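Local structure of putative secreted cellulose binding protein (Streptomyces coelicolor, 4OY7) at residues A60-D65 and G72-Y77; G154-D159 and M174-S179. The protein cleaves the glycosidic bonds of cellulose oxidatively with the help of a copper ion, as a lytic polysaccharide monooxygenase of the AA10 family. One frame throughout, in Å; residues are numbered along the deposited sequence.

Contact 1 lies at the surface and contact 2 in the core of the same AA10 domain; their centres are about 19 Å apart, and their nearest atoms stay about 6 Å from each other. Both partners of contact 1 (60-65 and 72-77) come from the long connection between strands 51-52 and 92-94, and they are joined by a charged group stacked on a ring, a side-chain-to-backbone hydrogen bond and a water. The partners of contact 2 (154-159 and 174-179) are strands of two different sheets, whose buried aromatic and sulfur-bearing side chains meet by van der Waals contact. Of the two, contact 2 lies nearer the bound copper.

Contact 1 (A60-D65 and G72-Y77); sequences AGYVPD and GDRSPY
Arg-74 lays its guanidinium flat on the ring of Tyr-62, an offset cation-pi stack between two irregular pieces of the long loop region between strands 51-52 and 92-94. The planes are only 9° apart, and CZ of Arg-74 sits 4.2 Å from the centroid of the Tyr-62 ring, displaced from its centre. Deepest over the ring is NH1 of Arg-74, 3.4 Å from CZ of Tyr-62, while CD of Arg-74 passes the phenol oxygen.

The same NH1 also donates to the backbone O of Tyr-62, 3.1 Å away, in a fairly straight bond (160°) that stays close to the guanidinium plane but meets the carbonyl from above its own plane. A water donates to O of Tyr-62 at 2.9 Å and accepts from NH2 of Arg-74 at 3.1 Å. Stack, bond and water together should limit rotation of the guanidinium. The ring folds back under its own carbonyl because CG of Tyr-62 stands anti to the backbone N (chi1 172°). Arg-74 comes over the same ring face that the carbonyl O overhangs, its chain extended from CG to NE.

Next to this pair, CG1 of Val-63 rests 4.0 Å from N of Gly-72, and CD of Pro-64 lies near CA of the same glycine. A CB on Gly-72 would crowd NH1 of Arg-74. Farther out, Arg-58 makes a second cation-pi contact with the tyrosine. The arrangement ties two parts of a surface loop of the AA10 domain together and, through Tyr-62, to strand 51-52, where OD1 of Asp-52 is hydrogen-bonded to the phenol OH.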
loop_
_atom_site.group_PDB
_atom_site.type_symbol
_atom_site.label_atom_id
_atom_site.label_comp_id
_atom_site.label_asym_id
_atom_site.label_seq_id
_atom_site.Cartn_x
_atom_site.Cartn_y
_atom_site.Cartn_z
ATOM N N ALA A 60 14.685 -5.324 4.904
ATOM C CA ALA A 60 15.204 -6.708 4.813
ATOM C C ALA A 60 16.009 -7.121 6.033
ATOM O O ALA A 60 16.881 -6.377 6.495
ATOM C CB ALA A 60 16.052 -6.896 3.558
ATOM N N GLY A 61 15.728 -8.313 6.554
ATOM C CA GLY A 61 16.385 -8.826 7.730
ATOM C C GLY A 61 15.585 -8.561 8.995
ATOM O O GLY A 61 15.863 -9.176 10.034
ATOM N N TYR A 62 14.615 -7.636 8.908
ATOM C CA TYR A 62 13.721 -7.286 10.020
ATOM C C TYR A 62 12.219 -7.557 9.713
ATOM O O TYR A 62 11.537 -8.154 10.538
ATOM C CB TYR A 62 13.937 -5.818 10.428
ATOM C CG TYR A 62 12.915 -5.373 11.422
ATOM C CD1 TYR A 62 12.917 -5.889 12.712
ATOM C CD2 TYR A 62 11.900 -4.495 11.061
ATOM C CE1 TYR A 62 11.955 -5.526 13.631
ATOM C CE2 TYR A 62 10.941 -4.120 11.965
ATOM C CZ TYR A 62 10.966 -4.648 13.247
ATOM O OH TYR A 62 10.022 -4.276 14.168
ATOM N N VAL A 63 11.719 -7.062 8.580
ATOM C CA VAL A 63 10.334 -7.350 8.091
ATOM C C VAL A 63 10.426 -8.636 7.285
ATOM O O VAL A 63 11.106 -8.675 6.263
ATOM C CB VAL A 63 9.745 -6.155 7.274
ATOM C CG1 VAL A 63 8.298 -6.360 6.834
ATOM C CG2 VAL A 63 9.851 -4.874 8.074
ATOM N N PRO A 64 9.792 -9.719 7.761
ATOM C CA PRO A 64 9.994 -10.989 7.059
ATOM C C PRO A 64 9.429 -10.996 5.647
ATOM O O PRO A 64 8.429 -10.330 5.402
ATOM C CB PRO A 64 9.274 -12.010 7.954
ATOM C CG PRO A 64 9.337 -11.391 9.306
ATOM C CD PRO A 64 9.137 -9.923 9.065
ATOM N N ASP A 65 10.087 -11.716 4.728
ATOM C CA ASP A 65 9.524 -11.901 3.384
ATOM C C ASP A 65 8.100 -12.413 3.522
ATOM O O ASP A 65 7.794 -13.181 4.428
ATOM C CB ASP A 65 10.331 -12.867 2.512
ATOM C CG ASP A 65 11.693 -12.336 2.092
ATOM O OD1 ASP A 65 11.874 -11.120 2.003
ATOM O OD2 ASP A 65 12.589 -13.171 1.815
ATOM N N GLY A 72 4.834 -6.628 8.750
ATOM C CA GLY A 72 5.463 -7.728 9.495
ATOM C C GLY A 72 4.580 -8.358 10.540
ATOM O O GLY A 72 5.056 -9.109 11.413
ATOM N N ASP A 73 3.269 -8.137 10.410
ATOM C CA ASP A 73 2.276 -8.572 11.401
ATOM C C ASP A 73 2.538 -8.013 12.789
ATOM O O ASP A 73 2.208 -8.630 13.803
ATOM C CB ASP A 73 2.136 -10.111 11.396
ATOM C CG ASP A 73 1.568 -10.613 10.092
ATOM O OD1 ASP A 73 0.536 -10.065 9.610
ATOM O OD2 ASP A 73 2.167 -11.525 9.502
ATOM N N ARG A 74 3.098 -6.806 12.825
ATOM C CA ARG A 74 3.421 -6.125 14.083
ATOM C C ARG A 74 2.506 -4.950 14.428
ATOM O O ARG A 74 2.758 -4.265 15.417
ATOM C CB ARG A 74 4.885 -5.688 14.075
ATOM C CG ARG A 74 5.868 -6.847 14.059
ATOM C CD ARG A 74 7.273 -6.332 14.317
ATOM N NE ARG A 74 8.251 -7.416 14.393
ATOM C CZ ARG A 74 9.071 -7.824 13.411
ATOM N NH1 ARG A 74 9.098 -7.282 12.177
ATOM N NH2 ARG A 74 9.920 -8.817 13.693
ATOM N N SER A 75 1.457 -4.706 13.645
ATOM C CA SER A 75 0.558 -3.562 13.913
ATOM C C SER A 75 -0.398 -3.898 15.049
ATOM O O SER A 75 -0.461 -5.048 15.504
ATOM C CB SER A 75 -0.240 -3.190 12.653
ATOM O OG SER A 75 -1.454 -3.900 12.599
ATOM N N PRO A 76 -1.171 -2.907 15.493
ATOM C CA PRO A 76 -2.209 -3.174 16.492
ATOM C C PRO A 76 -3.398 -4.011 15.999
ATOM O O PRO A 76 -4.270 -4.331 16.812
ATOM C CB PRO A 76 -2.727 -1.770 16.844
ATOM C CG PRO A 76 -1.743 -0.805 16.285
ATOM C CD PRO A 76 -1.103 -1.490 15.120
ATOM N N TYR A 77 -3.459 -4.298 14.698
ATOM C CA TYR A 77 -4.594 -4.950 14.063
ATOM C C TYR A 77 -4.149 -6.137 13.223
ATOM O O TYR A 77 -2.968 -6.262 12.854
ATOM C CB TYR A 77 -5.351 -3.953 13.166
ATOM C CG TYR A 77 -5.746 -2.708 13.895
ATOM C CD1 TYR A 77 -6.687 -2.769 14.931
ATOM C CD2 TYR A 77 -5.169 -1.487 13.604
ATOM C CE1 TYR A 77 -7.042 -1.641 15.635
ATOM C CE2 TYR A 77 -5.489 -0.345 14.331
ATOM C CZ TYR A 77 -6.446 -0.441 15.334
ATOM O OH TYR A 77 -6.802 0.669 16.047
HETATM O O HOH W 1 12.078 -10.485 12.206
#

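Contact 2 (G154-D159 and M174-S179); sequences GHYYWD and MQWVRS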
loop_
_atom_site.group_PDB
_atom_site.type_symbol
_atom_site.label_atom_id
_atom_site.label_comp_id
_atom_site.label_asym_id
_atom_site.label_seq_id
_atom_site.Cartn_x
_atom_site.Cartn_y
_atom_site.Cartn_z
ATOM N N GLY A 154 -7.958 13.435 2.315
ATOM C CA GLY A 154 -6.706 14.144 2.550
ATOM C C GLY A 154 -5.515 13.302 2.173
ATOM O O GLY A 154 -5.518 12.076 2.365
ATOM N N HIS A 155 -4.491 13.939 1.601
ATOM C CA HIS A 155 -3.332 13.171 1.172
ATOM C C HIS A 155 -2.084 14.007 0.928
ATOM O O HIS A 155 -2.139 15.211 0.602
ATOM C CB HIS A 155 -3.661 12.419 -0.115
ATOM C CG HIS A 155 -4.077 13.323 -1.222
ATOM N ND1 HIS A 155 -5.354 13.830 -1.330
ATOM C CD2 HIS A 155 -3.370 13.861 -2.244
ATOM C CE1 HIS A 155 -5.416 14.635 -2.376
ATOM N NE2 HIS A 155 -4.230 14.649 -2.961
ATOM N N TYR A 156 -0.960 13.330 1.098
ATOM C CA TYR A 156 0.308 13.736 0.495
ATOM C C TYR A 156 0.225 13.475 -1.005
ATOM O O TYR A 156 -0.542 12.637 -1.453
ATOM C CB TYR A 156 1.452 12.926 1.096
ATOM C CG TYR A 156 1.674 13.139 2.580
ATOM C CD1 TYR A 156 2.500 14.165 3.052
ATOM C CD2 TYR A 156 1.079 12.302 3.519
ATOM C CE1 TYR A 156 2.709 14.335 4.408
ATOM C CE2 TYR A 156 1.288 12.471 4.878
ATOM C CZ TYR A 156 2.117 13.474 5.312
ATOM O OH TYR A 156 2.296 13.633 6.658
ATOM N N TYR A 157 0.984 14.220 -1.788
ATOM C CA TYR A 157 0.954 14.112 -3.219
ATOM C C TYR A 157 2.362 14.378 -3.765
ATOM O O TYR A 157 3.099 15.266 -3.286
ATOM C CB TYR A 157 -0.093 15.054 -3.884
ATOM C CG TYR A 157 0.147 16.532 -3.771
ATOM C CD1 TYR A 157 0.916 17.201 -4.706
ATOM C CD2 TYR A 157 -0.424 17.282 -2.756
ATOM C CE1 TYR A 157 1.117 18.565 -4.632
ATOM C CE2 TYR A 157 -0.230 18.653 -2.681
ATOM C CZ TYR A 157 0.546 19.287 -3.617
ATOM O OH TYR A 157 0.770 20.645 -3.530
ATOM N N TRP A 158 2.692 13.600 -4.788
ATOM C CA TRP A 158 3.930 13.723 -5.561
ATOM C C TRP A 158 3.799 13.014 -6.900
ATOM O O TRP A 158 2.833 12.299 -7.129
ATOM C CB TRP A 158 5.125 13.177 -4.797
ATOM C CG TRP A 158 5.165 11.695 -4.533
ATOM C CD1 TRP A 158 5.716 10.735 -5.345
ATOM C CD2 TRP A 158 4.674 10.996 -3.372
ATOM N NE1 TRP A 158 5.611 9.491 -4.757
ATOM C CE2 TRP A 158 4.984 9.624 -3.546
ATOM C CE3 TRP A 158 4.035 11.412 -2.179
ATOM C CZ2 TRP A 158 4.666 8.661 -2.600
ATOM C CZ3 TRP A 158 3.715 10.452 -1.224
ATOM C CH2 TRP A 158 4.042 9.084 -1.439
ATOM N N ASP A 159 4.755 13.240 -7.794
ATOM C CA ASP A 159 4.742 12.589 -9.101
ATOM C C ASP A 159 5.689 11.388 -9.095
ATOM O O ASP A 159 6.748 11.455 -8.469
ATOM C CB ASP A 159 5.219 13.550 -10.191
ATOM C CG ASP A 159 4.295 14.731 -10.397
ATOM O OD1 ASP A 159 3.060 14.533 -10.383
ATOM O OD2 ASP A 159 4.820 15.848 -10.641
ATOM N N MET A 174 5.325 0.686 -0.565
ATOM C CA MET A 174 5.866 1.906 0.025
ATOM C C MET A 174 6.060 1.743 1.506
ATOM O O MET A 174 5.219 1.116 2.196
ATOM C CB MET A 174 4.976 3.112 -0.232
ATOM C CG MET A 174 4.482 3.231 -1.647
ATOM S SD MET A 174 3.647 4.814 -1.904
ATOM C CE MET A 174 2.838 4.450 -3.449
ATOM N N GLN A 175 7.180 2.259 1.975
ATOM C CA GLN A 175 7.475 2.326 3.404
ATOM C C GLN A 175 7.593 3.793 3.763
ATOM O O GLN A 175 8.398 4.545 3.195
ATOM C CB GLN A 175 8.736 1.551 3.772
ATOM C CG GLN A 175 8.874 1.314 5.262
ATOM C CD GLN A 175 10.045 0.409 5.601
ATOM O OE1 GLN A 175 10.515 -0.360 4.752
ATOM N NE2 GLN A 175 10.508 0.468 6.857
ATOM N N TRP A 176 6.718 4.219 4.671
ATOM C CA TRP A 176 6.696 5.571 5.156
ATOM C C TRP A 176 7.526 5.591 6.422
ATOM O O TRP A 176 7.120 5.022 7.444
ATOM C CB TRP A 176 5.261 6.005 5.466
ATOM C CG TRP A 176 5.094 7.437 5.855
ATOM C CD1 TRP A 176 6.013 8.458 5.737
ATOM C CD2 TRP A 176 3.903 8.032 6.392
ATOM N NE1 TRP A 176 5.461 9.633 6.186
ATOM C CE2 TRP A 176 4.174 9.399 6.590
ATOM C CE3 TRP A 176 2.625 7.531 6.726
ATOM C CZ2 TRP A 176 3.224 10.273 7.106
ATOM C CZ3 TRP A 176 1.713 8.379 7.240
ATOM C CH2 TRP A 176 1.997 9.747 7.409
ATOM N N VAL A 177 8.675 6.240 6.340
ATOM C CA VAL A 177 9.663 6.243 7.407
ATOM C C VAL A 177 9.647 7.593 8.091
ATOM O O VAL A 177 10.115 8.607 7.550
ATOM C CB VAL A 177 11.054 5.894 6.842
ATOM C CG1 VAL A 177 12.098 5.860 7.958
ATOM C CG2 VAL A 177 10.936 4.581 6.088
ATOM N N ARG A 178 9.039 7.630 9.273
ATOM C CA ARG A 178 8.987 8.860 10.041
ATOM C C ARG A 178 10.384 9.291 10.431
ATOM O O ARG A 178 11.242 8.465 10.715
ATOM C CB ARG A 178 8.115 8.690 11.305
ATOM C CG ARG A 178 6.626 8.606 10.994
ATOM C CD ARG A 178 5.785 8.395 12.255
ATOM N NE ARG A 178 5.890 9.528 13.177
ATOM C CZ ARG A 178 5.251 9.597 14.350
ATOM N NH1 ARG A 178 4.459 8.615 14.764
ATOM N NH2 ARG A 178 5.442 10.641 15.144
ATOM N N SER A 179 10.606 10.588 10.397
ATOM C CA SER A 179 11.877 11.154 10.862
ATOM C C SER A 179 11.863 11.467 12.351
ATOM O O SER A 179 12.914 11.782 12.912
ATOM C CB SER A 179 12.242 12.392 10.058
ATOM O OG SER A 179 11.212 13.339 10.176
#
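This is a buried, largely aromatic contact between two sheets of the domain: Tyr-156 and Trp-158 on strand 155-161 reach across to Trp-176 and Met-174 on strand 168-178. Even the closest CA atoms, those of Tyr-156 and Trp-176, are 11.4 Å apart, so side chains alone bridge the gap. Tyr-156 meets the indole with its outer end, its OH lying 3.5 Å from CZ2 of Trp-176 at the edge of that ring system. Its CE2 approaches the same CZ2 to 3.7 Å, and the two ring planes are inclined at 71°. The indole extends toward the tyrosine because CG of Trp-176 is anti to the backbone N (chi1 -174°).

Beside this pair, SD of Met-174 comes to 4.0 Å from CZ2 of Trp-158, a Met-aromatic contact made at the rim of the indole. NE1 of Trp-158 is hydrogen-bonded to OE1 of Gln-138, and Phe-114 packs against both tryptophans, stacking on Trp-176. The hydroxyl of Tyr-156 is hydrogen-bonded to the backbone N of His-110, so from the second shell it probably steadies that copper ligand; a phenylalanine here would probably leave the amide without its mate and open a gap beside CZ2 of Trp-176. His-110 and His-1 hold the copper, and the nearest side-chain atom of Trp-176 is about 5 Å from the metal. Such an aromatic interface between sheets, beneath the copper-histidine site, fits the immunoglobulin-like beta-sandwich of lytic polysaccharide monooxygenases.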